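Local coordinates for circadian clock oscillator protein KaiA (PDB 1R5Q), which probably stimulates autophosphorylation of KaiC within the KaiABC oscillator that drives circadian rhythm in cyanobacteria, and acts as a homodimer, at residues Ala46-Val50 with Pro51-Glu55. Sequence-based numbering, arbitrary orientation.
Sequences ANIPV and PEIIE
Backbone carbonyls of V50 and P49 grip the amides of I54 and E52, forming the N-terminal turn of helix 50-67 in the four-helix bundle of the KaiA C-terminal domain. The I54 N to V50 O bond measures 3.0 Å and is nearly straight, at 158° about the hydrogen, as expected of an i to i+4 helical bond. I53 N also approaches V50 O, at 2.8 Å, but its 121° angle makes that bond weak. One residue earlier, P49 occupies the N-cap position. Its backbone carbonyl accepts E52 N at 3.1 Å. P51, a proline in the first turn, has no amide hydrogen to offer, and its CD packs 3.7 Å from P49 CB.

The preceding loop leaves helix 33-45 through a Schellman motif, with N47 at positive phi. Beyond it, I48 has a chi1 of -70°, which puts CG1 anti to the carbonyl carbon and leaves CG2 anti to the backbone N, where it meets E52 CB at 3.8 Å, the two side chains crossing at about a right angle. I48 also touches L14 of helix 8-24, whereas I53 and V50 reach L92 and L89 of helix 82-100, so this turn lies between those two helices. E52 runs alongside the P49 ring, pointing the same way, with E52 CG 3.9 Å from P49 CD. One turn apart, CG1 of V50 lies 4.0 Å from CD1 of I54.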
loop_
_atom_site.group_PDB
_atom_site.type_symbol
_atom_site.label_atom_id
_atom_site.label_comp_id
_atom_site.label_asym_id
_atom_site.label_seq_id
_atom_site.Cartn_x
_atom_site.Cartn_y
_atom_site.Cartn_z
ATOM N N ALA A 46 6.758 -10.650 -4.378
ATOM C CA ALA A 46 6.217 -10.726 -5.736
ATOM C C ALA A 46 6.898 -9.818 -6.768
ATOM O O ALA A 46 6.467 -9.769 -7.916
ATOM C CB ALA A 46 4.708 -10.455 -5.724
ATOM N N ASN A 47 7.941 -9.095 -6.353
ATOM C CA ASN A 47 8.713 -8.215 -7.244
ATOM C C ASN A 47 7.851 -7.151 -7.897
ATOM O O ASN A 47 8.092 -6.745 -9.031
ATOM C CB ASN A 47 9.390 -9.036 -8.351
ATOM C CG ASN A 47 10.551 -8.292 -8.995
ATOM O OD1 ASN A 47 10.859 -8.475 -10.178
ATOM N ND2 ASN A 47 11.199 -7.461 -8.214
ATOM N N ILE A 48 6.835 -6.701 -7.183
ATOM C CA ILE A 48 5.931 -5.692 -7.708
ATOM C C ILE A 48 6.655 -4.351 -7.799
ATOM O O ILE A 48 7.270 -3.927 -6.834
ATOM C CB ILE A 48 4.707 -5.567 -6.793
ATOM C CG1 ILE A 48 3.861 -6.843 -6.936
ATOM C CG2 ILE A 48 3.908 -4.303 -7.155
ATOM C CD1 ILE A 48 3.106 -7.176 -5.706
ATOM N N PRO A 49 6.601 -3.691 -8.966
ATOM C CA PRO A 49 7.246 -2.400 -9.201
ATOM C C PRO A 49 6.583 -1.306 -8.353
ATOM O O PRO A 49 5.378 -1.337 -8.107
ATOM C CB PRO A 49 7.028 -2.151 -10.699
ATOM C CG PRO A 49 6.713 -3.494 -11.273
ATOM C CD PRO A 49 5.907 -4.154 -10.182
ATOM N N VAL A 50 7.368 -0.333 -7.928
ATOM C CA VAL A 50 6.830 0.755 -7.122
ATOM C C VAL A 50 5.695 1.510 -7.824
ATOM O O VAL A 50 4.705 1.850 -7.194
ATOM C CB VAL A 50 7.969 1.726 -6.694
ATOM C CG1 VAL A 50 7.384 2.999 -6.077
ATOM C CG2 VAL A 50 8.868 1.024 -5.679
ATOM N N PRO A 51 5.798 1.752 -9.146
ATOM C CA PRO A 51 4.692 2.482 -9.797
ATOM C C PRO A 51 3.320 1.834 -9.600
ATOM O O PRO A 51 2.294 2.525 -9.591
ATOM C CB PRO A 51 5.099 2.507 -11.272
ATOM C CG PRO A 51 6.625 2.557 -11.185
ATOM C CD PRO A 51 6.916 1.527 -10.085
ATOM N N GLU A 52 3.304 0.515 -9.441
ATOM C CA GLU A 52 2.059 -0.211 -9.238
ATOM C C GLU A 52 1.515 0.070 -7.850
ATOM O O GLU A 52 0.314 0.159 -7.661
ATOM C CB GLU A 52 2.264 -1.720 -9.403
ATOM C CG GLU A 52 2.638 -2.128 -10.812
ATOM C CD GLU A 52 1.693 -3.183 -11.355
ATOM O OE1 GLU A 52 2.158 -4.317 -11.648
ATOM O OE2 GLU A 52 0.480 -2.873 -11.475
ATOM N N ILE A 53 2.413 0.198 -6.877
ATOM C CA ILE A 53 1.988 0.483 -5.517
ATOM C C ILE A 53 1.431 1.891 -5.483
ATOM O O ILE A 53 0.439 2.164 -4.798
ATOM C CB ILE A 53 3.165 0.389 -4.523
ATOM C CG1 ILE A 53 3.691 -1.047 -4.486
ATOM C CG2 ILE A 53 2.694 0.811 -3.118
ATOM C CD1 ILE A 53 4.973 -1.208 -3.678
ATOM N N ILE A 54 2.065 2.785 -6.234
ATOM C CA ILE A 54 1.621 4.163 -6.251
ATOM C C ILE A 54 0.255 4.246 -6.898
ATOM O O ILE A 54 -0.576 5.061 -6.500
ATOM C CB ILE A 54 2.625 5.075 -6.991
ATOM C CG1 ILE A 54 3.926 5.169 -6.177
ATOM C CG2 ILE A 54 2.027 6.467 -7.196
ATOM C CD1 ILE A 54 4.951 6.136 -6.747
ATOM N N GLU A 55 0.015 3.385 -7.888
ATOM C CA GLU A 55 -1.262 3.382 -8.584
ATOM C C GLU A 55 -2.370 2.883 -7.656
ATOM O O GLU A 55 -3.470 3.419 -7.667
ATOM C CB GLU A 55 -1.174 2.518 -9.841
ATOM C CG GLU A 55 -2.255 2.820 -10.843
ATOM C CD GLU A 55 -2.231 1.860 -12.000
ATOM O OE1 GLU A 55 -2.783 0.739 -11.859
ATOM O OE2 GLU A 55 -1.645 2.226 -13.043
#